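Local structure of caspase-3 (Porites astreoides, 6WI4) at residues R67-M72 against T109-D114; T75-Y80 against T116-K121; F126-Q131 against Y157-N162; G166-Q171 against K212-S217. The protein probably acts as an apoptotic cysteine protease of coral that cuts its substrates after aspartate, and here holds a bound peptide in its active-site groove. All blocks are in the same frame, centred on the assembly; numbering follows the deposited sequence. Where two conformers were deposited one is given.

Contact 1: R67-M72 against T109-D114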
# COMPACT_ATOMS: atom_id res chain seq x y z
N ARG A 67 7.99 6.13 -14.40
CA ARG A 67 7.53 5.61 -15.68
C ARG A 67 6.27 4.76 -15.50
O ARG A 67 5.30 4.90 -16.26
CB ARG A 67 8.63 4.80 -16.36
CG ARG A 67 8.18 4.09 -17.65
CD ARG A 67 9.26 3.17 -18.24
NE ARG A 67 8.71 2.31 -19.29
CZ ARG A 67 9.43 1.63 -20.19
NH1 ARG A 67 8.81 0.87 -21.08
NH2 ARG A 67 10.76 1.69 -20.19
N ILE A 68 6.27 3.89 -14.49
CA ILE A 68 5.10 3.05 -14.24
C ILE A 68 3.88 3.91 -13.93
O ILE A 68 2.79 3.68 -14.47
CB ILE A 68 5.39 2.05 -13.10
CG1 ILE A 68 6.44 1.04 -13.54
CG2 ILE A 68 4.13 1.31 -12.72
CD1 ILE A 68 7.12 0.34 -12.38
N THR A 69 4.04 4.90 -13.06
CA THR A 69 2.87 5.72 -12.71
C THR A 69 2.37 6.51 -13.91
O THR A 69 1.16 6.64 -14.09
CB THR A 69 3.19 6.64 -11.53
OG1 THR A 69 4.20 7.58 -11.90
CG2 THR A 69 3.66 5.82 -10.35
N LYS A 70 3.28 6.99 -14.77
CA LYS A 70 2.84 7.69 -15.97
C LYS A 70 2.10 6.76 -16.92
O LYS A 70 1.06 7.13 -17.49
CB LYS A 70 4.03 8.33 -16.69
CG LYS A 70 3.61 9.01 -18.00
CD LYS A 70 4.71 9.88 -18.58
CE LYS A 70 4.18 10.62 -19.81
NZ LYS A 70 5.19 11.56 -20.38
N GLU A 71 2.60 5.53 -17.10
CA GLU A 71 1.89 4.57 -17.94
C GLU A 71 0.50 4.25 -17.40
O GLU A 71 -0.43 4.03 -18.18
CB GLU A 71 2.73 3.30 -18.09
CG GLU A 71 4.02 3.57 -18.84
CD GLU A 71 4.97 2.40 -18.90
OE1 GLU A 71 4.81 1.42 -18.13
OE2 GLU A 71 5.91 2.47 -19.73
N MET A 72 0.33 4.24 -16.07
CA MET A 72 -0.99 4.02 -15.49
C MET A 72 -1.88 5.25 -15.66
O MET A 72 -3.09 5.12 -15.90
CB MET A 72 -0.87 3.65 -14.01
CG MET A 72 -0.17 2.33 -13.76
SD MET A 72 -1.00 0.95 -14.54
CE MET A 72 0.20 0.54 -15.80
N THR A 109 1.12 10.19 -6.28
CA THR A 109 -0.33 10.26 -6.25
C THR A 109 -0.87 11.42 -7.06
O THR A 109 -1.97 11.31 -7.62
CB THR A 109 -0.81 10.35 -4.79
OG1 THR A 109 -0.04 11.36 -4.11
CG2 THR A 109 -0.55 9.03 -4.08
N ALA A 110 -0.10 12.50 -7.18
CA ALA A 110 -0.58 13.69 -7.90
C ALA A 110 -0.96 13.36 -9.33
O ALA A 110 -1.99 13.83 -9.83
CB ALA A 110 0.50 14.77 -7.88
N ILE A 111 -0.16 12.54 -10.01
CA ILE A 111 -0.36 12.26 -11.43
C ILE A 111 -1.70 11.58 -11.71
O ILE A 111 -2.12 11.51 -12.87
CB ILE A 111 0.82 11.42 -11.96
CG1 ILE A 111 0.81 11.33 -13.49
CG2 ILE A 111 0.83 10.04 -11.34
CD1 ILE A 111 2.19 11.28 -14.11
N PHE A 112 -2.43 11.14 -10.68
CA PHE A 112 -3.72 10.49 -10.86
C PHE A 112 -4.91 11.38 -10.55
O PHE A 112 -6.05 10.99 -10.83
CB PHE A 112 -3.80 9.23 -9.99
CG PHE A 112 -2.85 8.15 -10.40
CD1 PHE A 112 -3.15 7.33 -11.48
CD2 PHE A 112 -1.66 7.97 -9.73
CE1 PHE A 112 -2.28 6.34 -11.86
CE2 PHE A 112 -0.78 6.98 -10.12
CZ PHE A 112 -1.09 6.16 -11.19
N LYS A 113 -4.69 12.57 -9.97
CA LYS A 113 -5.81 13.46 -9.69
C LYS A 113 -6.43 14.02 -10.97
O LYS A 113 -7.58 14.47 -10.94
CB LYS A 113 -5.35 14.61 -8.79
N ASP A 114 -5.69 13.99 -12.08
CA ASP A 114 -6.15 14.51 -13.36
C ASP A 114 -6.25 13.42 -14.41
O ASP A 114 -6.15 13.71 -15.61
CB ASP A 114 -5.23 15.63 -13.84
CG ASP A 114 -5.05 16.73 -12.80
OD1 ASP A 114 -6.07 17.33 -12.39
OD2 ASP A 114 -3.90 16.98 -12.39

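Contact 2: T75-Y80 against T116-K121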
# COMPACT_ATOMS: atom_id res chain seq x y z
N THR A 75 -3.31 5.28 -19.12
CA THR A 75 -4.18 4.15 -19.42
C THR A 75 -5.63 4.61 -19.52
O THR A 75 -6.05 5.52 -18.79
CB THR A 75 -4.02 3.08 -18.34
OG1 THR A 75 -2.75 2.43 -18.48
CG2 THR A 75 -5.12 2.04 -18.41
N ASN A 76 -6.37 4.01 -20.44
CA ASN A 76 -7.82 4.20 -20.53
C ASN A 76 -8.49 3.35 -19.46
O ASN A 76 -8.55 2.12 -19.59
CB ASN A 76 -8.33 3.84 -21.92
CG ASN A 76 -9.85 3.78 -21.97
OD1 ASN A 76 -10.52 4.50 -21.25
ND2 ASN A 76 -10.39 2.91 -22.84
N HIS A 77 -8.98 3.99 -18.40
CA HIS A 77 -9.61 3.27 -17.31
C HIS A 77 -11.13 3.20 -17.45
O HIS A 77 -11.80 2.72 -16.54
CB HIS A 77 -9.24 3.91 -15.97
CG HIS A 77 -7.78 3.80 -15.62
ND1 HIS A 77 -7.25 2.72 -14.95
CD2 HIS A 77 -6.75 4.64 -15.86
CE1 HIS A 77 -5.95 2.91 -14.78
NE2 HIS A 77 -5.62 4.07 -15.32
N THR A 78 -11.68 3.64 -18.59
CA THR A 78 -13.12 3.48 -18.82
C THR A 78 -13.64 2.06 -18.62
O THR A 78 -14.73 1.90 -18.05
CB THR A 78 -13.46 4.00 -20.22
OG1 THR A 78 -13.05 5.37 -20.34
CG2 THR A 78 -14.96 3.90 -20.50
N PRO A 79 -12.93 0.99 -19.02
CA PRO A 79 -13.47 -0.36 -18.76
C PRO A 79 -13.36 -0.81 -17.31
O PRO A 79 -13.83 -1.91 -17.00
CB PRO A 79 -12.63 -1.26 -19.68
CG PRO A 79 -11.41 -0.51 -19.95
CD PRO A 79 -11.76 0.94 -19.92
N TYR A 80 -12.80 0.01 -16.43
CA TYR A 80 -12.52 -0.40 -15.06
C TYR A 80 -13.36 0.39 -14.07
O TYR A 80 -13.85 1.48 -14.37
CB TYR A 80 -11.04 -0.19 -14.73
CG TYR A 80 -10.09 -0.95 -15.62
CD1 TYR A 80 -10.29 -2.30 -15.89
CD2 TYR A 80 -9.00 -0.32 -16.20
CE1 TYR A 80 -9.41 -3.00 -16.71
CE2 TYR A 80 -8.13 -1.01 -17.03
CZ TYR A 80 -8.34 -2.34 -17.28
OH TYR A 80 -7.45 -3.01 -18.10
N THR A 116 -8.58 11.39 -16.30
CA THR A 116 -10.01 11.65 -16.46
C THR A 116 -10.84 10.38 -16.33
O THR A 116 -11.97 10.42 -15.81
CB THR A 116 -10.26 12.32 -17.82
OG1 THR A 116 -9.85 11.44 -18.87
CG2 THR A 116 -9.48 13.61 -17.91
N THR A 117 -10.31 9.25 -16.79
CA THR A 117 -11.09 8.02 -16.77
C THR A 117 -11.11 7.34 -15.41
O THR A 117 -11.74 6.29 -15.27
CB THR A 117 -10.58 7.04 -17.84
OG1 THR A 117 -9.16 6.84 -17.70
CG2 THR A 117 -10.87 7.59 -19.23
N LEU A 118 -10.47 7.92 -14.40
CA LEU A 118 -10.62 7.46 -13.02
C LEU A 118 -11.44 8.41 -12.16
O LEU A 118 -11.60 8.16 -10.96
CB LEU A 118 -9.26 7.23 -12.36
CG LEU A 118 -8.54 5.95 -12.82
CD1 LEU A 118 -7.15 5.88 -12.21
CD2 LEU A 118 -9.35 4.72 -12.49
N VAL A 119 -11.94 9.51 -12.72
CA VAL A 119 -12.75 10.43 -11.92
C VAL A 119 -13.99 9.70 -11.42
O VAL A 119 -14.65 8.98 -12.17
CB VAL A 119 -13.10 11.68 -12.73
CG1 VAL A 119 -14.13 12.54 -11.98
CG2 VAL A 119 -11.84 12.49 -12.99
N GLY A 120 -14.28 9.86 -10.13
CA GLY A 120 -15.40 9.19 -9.50
C GLY A 120 -15.12 7.77 -9.06
O GLY A 120 -16.00 7.15 -8.45
N LYS A 121 -13.94 7.24 -9.36
CA LYS A 121 -13.63 5.84 -9.08
C LYS A 121 -12.59 5.74 -7.96
O LYS A 121 -11.70 6.59 -7.85
CB LYS A 121 -13.09 5.14 -10.33
CG LYS A 121 -14.11 5.10 -11.48
CD LYS A 121 -13.51 4.53 -12.75
CE LYS A 121 -14.56 4.55 -13.87
NZ LYS A 121 -13.96 4.19 -15.19
O HOH W 1 -16.03 4.31 -16.87

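Contact 3: F126-Q131 against Y157-N162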
# COMPACT_ATOMS: atom_id res chain seq x y z
N PHE A 126 -1.49 1.53 -1.24
CA PHE A 126 -1.03 0.77 -0.08
C PHE A 126 0.47 0.93 0.05
O PHE A 126 1.21 0.73 -0.92
CB PHE A 126 -1.37 -0.72 -0.21
CG PHE A 126 -2.83 -1.01 -0.38
CD1 PHE A 126 -3.41 -1.01 -1.64
CD2 PHE A 126 -3.61 -1.32 0.72
CE1 PHE A 126 -4.76 -1.29 -1.80
CE2 PHE A 126 -4.97 -1.60 0.56
CZ PHE A 126 -5.53 -1.59 -0.70
N PHE A 127 0.94 1.26 1.25
CA PHE A 127 2.36 1.51 1.48
C PHE A 127 2.86 0.62 2.60
O PHE A 127 2.34 0.68 3.72
CB PHE A 127 2.61 2.97 1.87
CG PHE A 127 2.17 3.96 0.86
CD1 PHE A 127 2.98 4.27 -0.22
CD2 PHE A 127 0.95 4.59 0.97
CE1 PHE A 127 2.56 5.19 -1.17
CE2 PHE A 127 0.53 5.53 0.03
CZ PHE A 127 1.34 5.83 -1.04
N GLN A 128 3.91 -0.16 2.33
CA GLN A 128 4.71 -0.79 3.37
C GLN A 128 6.10 -0.16 3.26
O GLN A 128 6.86 -0.48 2.34
CB GLN A 128 4.77 -2.31 3.22
CG GLN A 128 5.80 -2.98 4.13
CD GLN A 128 5.61 -2.66 5.60
OE1 GLN A 128 4.49 -2.67 6.11
NE2 GLN A 128 6.71 -2.37 6.29
N ALA A 129 6.41 0.74 4.19
CA ALA A 129 7.63 1.53 4.18
C ALA A 129 7.71 2.30 5.49
O ALA A 129 6.69 2.60 6.12
CB ALA A 129 7.68 2.52 3.00
N CYS A 130 8.93 2.61 5.90
CA CYS A 130 9.06 3.45 7.08
C CYS A 130 8.56 4.85 6.76
O CYS A 130 8.56 5.30 5.61
CB CYS A 130 10.50 3.48 7.55
SG CYS A 130 11.01 1.96 8.34
N GLN A 131 8.09 5.54 7.81
CA GLN A 131 7.59 6.91 7.69
C GLN A 131 8.37 7.84 8.60
O GLN A 131 7.89 8.91 8.98
CB GLN A 131 6.08 6.95 7.99
CG GLN A 131 5.26 6.18 6.96
CD GLN A 131 3.78 6.01 7.31
OE1 GLN A 131 3.25 4.90 7.25
NE2 GLN A 131 3.11 7.10 7.66
N TYR A 157 7.47 7.42 12.19
CA TYR A 157 7.85 6.17 12.83
C TYR A 157 8.34 5.14 11.83
O TYR A 157 7.94 5.13 10.67
CB TYR A 157 6.65 5.60 13.59
CG TYR A 157 6.23 6.40 14.80
CD1 TYR A 157 6.79 6.14 16.05
CD2 TYR A 157 5.27 7.40 14.70
CE1 TYR A 157 6.39 6.84 17.17
CE2 TYR A 157 4.87 8.11 15.82
CZ TYR A 157 5.43 7.82 17.05
OH TYR A 157 5.05 8.53 18.17
N TYR A 158 9.19 4.25 12.33
CA TYR A 158 9.54 3.03 11.62
C TYR A 158 8.31 2.16 11.37
O TYR A 158 7.29 2.26 12.07
CB TYR A 158 10.53 2.20 12.43
CG TYR A 158 11.94 2.74 12.58
CD1 TYR A 158 12.72 3.02 11.47
CD2 TYR A 158 12.49 2.94 13.84
CE1 TYR A 158 14.02 3.48 11.61
CE2 TYR A 158 13.78 3.40 13.99
CZ TYR A 158 14.54 3.67 12.87
OH TYR A 158 15.83 4.13 13.02
N SER A 159 8.44 1.26 10.41
CA SER A 159 7.49 0.19 10.14
C SER A 159 8.27 -1.12 10.17
O SER A 159 9.42 -1.16 9.74
CB SER A 159 6.84 0.40 8.77
OG SER A 159 5.84 -0.56 8.51
N TRP A 160 7.63 -2.18 10.66
CA TRP A 160 8.32 -3.44 10.92
C TRP A 160 8.03 -4.52 9.89
O TRP A 160 6.90 -4.69 9.44
CB TRP A 160 7.95 -3.94 12.31
CG TRP A 160 8.62 -3.21 13.43
CD1 TRP A 160 8.10 -2.20 14.18
CD2 TRP A 160 9.93 -3.46 13.94
NE1 TRP A 160 9.01 -1.80 15.14
CE2 TRP A 160 10.14 -2.55 15.00
CE3 TRP A 160 10.95 -4.35 13.60
CZ2 TRP A 160 11.33 -2.52 15.73
CZ3 TRP A 160 12.14 -4.32 14.33
CH2 TRP A 160 12.31 -3.41 15.38
N ARG A 161 9.08 -5.25 9.54
CA ARG A 161 9.04 -6.34 8.58
C ARG A 161 9.77 -7.53 9.17
O ARG A 161 10.85 -7.37 9.75
CB ARG A 161 9.70 -5.91 7.27
CG ARG A 161 10.06 -7.04 6.29
CD ARG A 161 10.76 -6.48 5.05
NE ARG A 161 11.65 -5.37 5.39
CZ ARG A 161 12.85 -5.51 5.95
NH1 ARG A 161 13.36 -6.71 6.20
NH2 ARG A 161 13.55 -4.43 6.25
N ASN A 162 9.20 -8.72 9.03
CA ASN A 162 9.86 -9.94 9.47
C ASN A 162 10.50 -10.65 8.28
O ASN A 162 9.87 -10.81 7.22
CB ASN A 162 8.90 -10.89 10.18
CG ASN A 162 9.60 -12.11 10.73
OD1 ASN A 162 9.63 -13.17 10.10
ND2 ASN A 162 10.20 -11.97 11.91
O HOH W 2 4.44 -3.50 8.76

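Contact 4: G166-Q171 against K212-S217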
# COMPACT_ATOMS: atom_id res chain seq x y z
N GLY A 166 7.28 -11.79 6.37
CA GLY A 166 6.84 -10.56 5.75
C GLY A 166 6.48 -9.51 6.78
O GLY A 166 6.67 -9.69 7.98
N SER A 167 5.90 -8.41 6.30
CA SER A 167 5.66 -7.29 7.19
C SER A 167 4.39 -7.46 8.01
O SER A 167 3.43 -8.13 7.60
CB SER A 167 5.60 -5.97 6.41
OG SER A 167 4.44 -5.91 5.59
N TRP A 168 4.39 -6.84 9.19
CA TRP A 168 3.22 -6.87 10.06
C TRP A 168 1.99 -6.36 9.33
O TRP A 168 0.92 -6.96 9.38
CB TRP A 168 3.47 -6.01 11.29
CG TRP A 168 4.56 -6.48 12.18
CD1 TRP A 168 5.31 -7.62 12.04
CD2 TRP A 168 5.03 -5.83 13.36
NE1 TRP A 168 6.22 -7.71 13.07
CE2 TRP A 168 6.06 -6.62 13.89
CE3 TRP A 168 4.67 -4.65 14.02
CZ2 TRP A 168 6.74 -6.27 15.06
CZ3 TRP A 168 5.34 -4.29 15.16
CH2 TRP A 168 6.36 -5.10 15.68
N PHE A 169 2.14 -5.23 8.63
CA PHE A 169 0.99 -4.62 7.96
C PHE A 169 0.47 -5.50 6.83
O PHE A 169 -0.74 -5.76 6.76
CB PHE A 169 1.39 -3.25 7.45
CG PHE A 169 0.33 -2.53 6.66
CD1 PHE A 169 -0.87 -2.17 7.25
CD2 PHE A 169 0.58 -2.17 5.35
CE1 PHE A 169 -1.82 -1.48 6.52
CE2 PHE A 169 -0.37 -1.48 4.61
CZ PHE A 169 -1.57 -1.13 5.20
N ILE A 170 1.34 -5.96 5.93
CA ILE A 170 0.84 -6.71 4.79
C ILE A 170 0.33 -8.09 5.22
O ILE A 170 -0.68 -8.57 4.70
CB ILE A 170 1.91 -6.81 3.68
CG1 ILE A 170 2.28 -5.42 3.16
CG2 ILE A 170 1.40 -7.69 2.53
CD1 ILE A 170 1.11 -4.65 2.52
N GLN A 171 1.02 -8.74 6.18
CA GLN A 171 0.51 -9.98 6.77
C GLN A 171 -0.91 -9.78 7.29
O GLN A 171 -1.80 -10.62 7.08
CB GLN A 171 1.39 -10.44 7.95
CG GLN A 171 2.70 -11.17 7.63
CD GLN A 171 3.36 -11.75 8.90
OE1 GLN A 171 2.95 -12.80 9.40
NE2 GLN A 171 4.37 -11.05 9.43
N LYS A 212 9.16 -3.31 20.52
CA LYS A 212 8.59 -2.06 20.03
C LYS A 212 7.32 -2.35 19.26
O LYS A 212 7.04 -3.49 18.89
CB LYS A 212 9.60 -1.28 19.17
CG LYS A 212 10.92 -1.00 19.89
CD LYS A 212 10.72 -0.18 21.16
CE LYS A 212 12.08 0.26 21.69
NZ LYS A 212 11.98 1.17 22.87
N ARG A 213 6.53 -1.30 19.05
CA ARG A 213 5.12 -1.45 18.66
C ARG A 213 4.86 -0.76 17.33
O ARG A 213 5.73 -0.11 16.75
CB ARG A 213 4.22 -0.87 19.75
CG ARG A 213 4.63 -1.27 21.17
CD ARG A 213 4.53 -2.78 21.39
NE ARG A 213 3.19 -3.26 21.10
CZ ARG A 213 2.14 -3.13 21.92
NH1 ARG A 213 0.96 -3.57 21.53
NH2 ARG A 213 2.28 -2.58 23.13
N GLN A 214 3.62 -0.90 16.85
CA GLN A 214 3.23 -0.27 15.59
C GLN A 214 1.72 -0.06 15.57
O GLN A 214 0.95 -0.81 16.16
CB GLN A 214 3.66 -1.12 14.40
CG GLN A 214 3.55 -0.44 13.05
CD GLN A 214 4.27 -1.23 11.98
OE1 GLN A 214 5.38 -1.72 12.20
NE2 GLN A 214 3.64 -1.36 10.81
N VAL A 215 1.32 1.00 14.85
CA VAL A 215 -0.07 1.37 14.61
C VAL A 215 -0.14 1.73 13.13
O VAL A 215 0.71 2.49 12.66
CB VAL A 215 -0.47 2.59 15.47
CG1 VAL A 215 -1.79 3.16 15.06
CG2 VAL A 215 -0.47 2.21 16.95
N SER A 216 -1.10 1.18 12.40
CA SER A 216 -1.24 1.56 11.00
C SER A 216 -2.25 2.69 10.88
O SER A 216 -3.01 2.97 11.82
CB SER A 216 -1.65 0.36 10.13
OG SER A 216 -2.84 -0.26 10.58
N SER A 217 -2.24 3.38 9.74
CA SER A 217 -3.08 4.55 9.60
C SER A 217 -3.67 4.60 8.20
O SER A 217 -3.02 4.19 7.23
CB SER A 217 -2.30 5.84 9.89
OG SER A 217 -1.19 6.00 9.03
O HOH W 2 4.44 -3.50 8.76

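Contact 1: R67-M72 against T109-D114
Ile111 leans on the helical segment 67-72, while the next residue, Phe112, brings its ring tip against Thr69 and Met72. The CB of Ile111 points toward the helix and its two branches part there. CG2, lying between backbone N and carbonyl carbon, stops against Thr69 CB at 4.1 Å. CG1 is anti to the backbone N (chi1 -169°), and beyond it the terminal CD1 of Ile111 ends 4.1 Å from Lys70 CA, with Lys70 CB slightly farther off. The branches therefore touch two successive residues, all by van der Waals contact; no hydrogen bond crosses the contact. Phe112, modelled in two conformers, adds the buried half in the one described here. Its CE1 meets Met72 CB at 3.7 Å, the methylene lying at the ring edge near its plane, and CZ comes within 3.7 Å of Thr69 O. Thr69 OG1 is bound to Arg66 O in its own helix, while CB is the atom that meets Ile111 CG2. A type I turn from Ala110 to Lys113 carries both hydrophobic side chains. Helix 62-73 rests on the central sheet through Ile68 and Met72, which touch Val15 of strand 13-18; Phe112 meets the ring of Phe83 and packs on Phe147 of strand 147-151, bridging helix and sheet.

Contact 2: T75-Y80 against T116-K121
His77 and Thr117 form the close-packed part, their side chains crossing at about a right angle and their CA atoms 5.0 Å apart. The backbone N of His77 donates to Thr117 OG1 (2.9 Å, N-H...O 159°), and the same hydroxyl oxygen lies at the edge of the imidazole. Leu118 covers one face of the His77 ring, CD1 over its centre and 3.9 Å from the centroid in a CH-pi contact, and Thr75 CG2 lies nearer the rim on the opposite face. With NE2 bound to Met72 O, the ring is gripped on both faces and at its tip. Both segments are loops that bring the chain from a helix back to a strand of the parallel part of the sheet, 75-80 before strand 83-88, the other before strand 123-128, so the contact ties two helix-to-strand returns. Lys121, extended beyond CG, crosses to the turn His77-Tyr80, where NZ lies 2.9 Å from His77 O, 2.8 Å from Tyr80 O and 3.1 Å from Thr117 O. Tyr80 N and the ammonium reach His77 O from opposite faces of its plane. The outer side is looser and wet. A water accepts from Lys121 NZ at 2.7 Å and donates to Thr78 O; with four acceptors around NZ, at least one N-H must be shared. Exposed Asn76, its OD1 closing an Asx turn onto Thr78 N, and Thr78 OG1 lie against the methyl CG2 of Thr117.

Contact 3: F126-Q131 against Y157-N162
Gln131 N donates to Tyr157 O (2.9 Å) where the two segments run roughly antiparallel, their directions 153° apart, and Cys130 CA comes within 4.6 Å of Tyr158 CA. The place of Cys130 SG is less sure; as modelled, it lies at the edge of the Tyr158 ring, in its plane, 3.7 Å from Tyr158 CD1, and Ser159 N points at it in a bond equally doubtful. Ser159 CB lies 3.4 Å from Ala129 O. Gln128 has CG anti to its backbone N and bends at chi2 (56°), and its carboxamide ends beside Ser159: Gln128 NE2 donates to Ser159 OG at 3.0 Å, the hydroxyl oxygen standing somewhat out of the amide plane. Ser159 OG is paired as well with Ser152 OG. Gln128 OE1 takes a bond from a water (2.8 Å) that also donates to Trp160 O. The main partner of NE2 is an acidic side chain of the bound peptide. An alanine at Gln128 would probably leave that acid and Ser159 OG each short of one donor and the water without one of its two acceptors. Gln128, Ala129 and Cys130 match the start of the caspase QACxG signature, so Cys130 is probably the nucleophile. The amide of Gln128 and the guanidinium of Arg161, each binding an acidic group of the peptide, are consistent with the aspartate preference of caspases, while Trp160 and Arg161 hold the peptide backbone in an antiparallel ladder.

Contact 4: G166-Q171 against K212-S217
Trp168 has CG anti to its carbonyl carbon (chi1 -64°), and Gln214 has CG anti to its backbone N (chi1 -169°) and is extended beyond it. The two side chains approach obliquely, indole and carboxamide planes 27° apart. Gln214 CB lies 3.7 Å from Trp168 CZ3, and Gln214 OE1 comes within 3.5 Å of Trp168 CE3. At the far edge of the indole Trp168 CH2 meets Lys212 O, near the ring plane, at 3.7 Å. Phe169, with CG anti to its own N, turns to the other end of the loop, where CD1 touches Ser216 CB at 3.9 Å. These two aromatic residues begin helix 168-180, whose N-cap is Ser167: its OG accepts from Ile170 N at 3.1 Å. The loop 212-217 runs past this helix start into strand 217-220, at one edge of the six-stranded caspase sheet. Trp168 also stacks on Trp160 and packs against an acidic side chain of the bound peptide, and an alanine in its place would probably open a gap beside Gln214 and strip Trp160 and the peptide of that wall. Polar links run through water: one molecule accepts from Phe169 N at 2.9 Å and from Gln214 NE2 at 3.1 Å, and NE2 is bound to Ser152 O besides.

The four contacts form two pairs. Contacts 1 and 2 have centres 12 Å apart and are joined where Met72 O meets His77 NE2 at 2.8 Å, a probable hydrogen bond from helix 62-73 to the loop that follows it. Contacts 3 and 4 lie closer, centres 7 Å apart: Gln214 OE1 sits 2.8 Å from Trp160 N, and one water serves both. Together they line the peptide site, contact 3 with the polar donors and contact 4 with the indole of Trp168. Contact 2 is remote, its centre about 30 Å from that of contact 3. Contact 1 approaches contact 3 to about 5 Å between nearest atoms without touching.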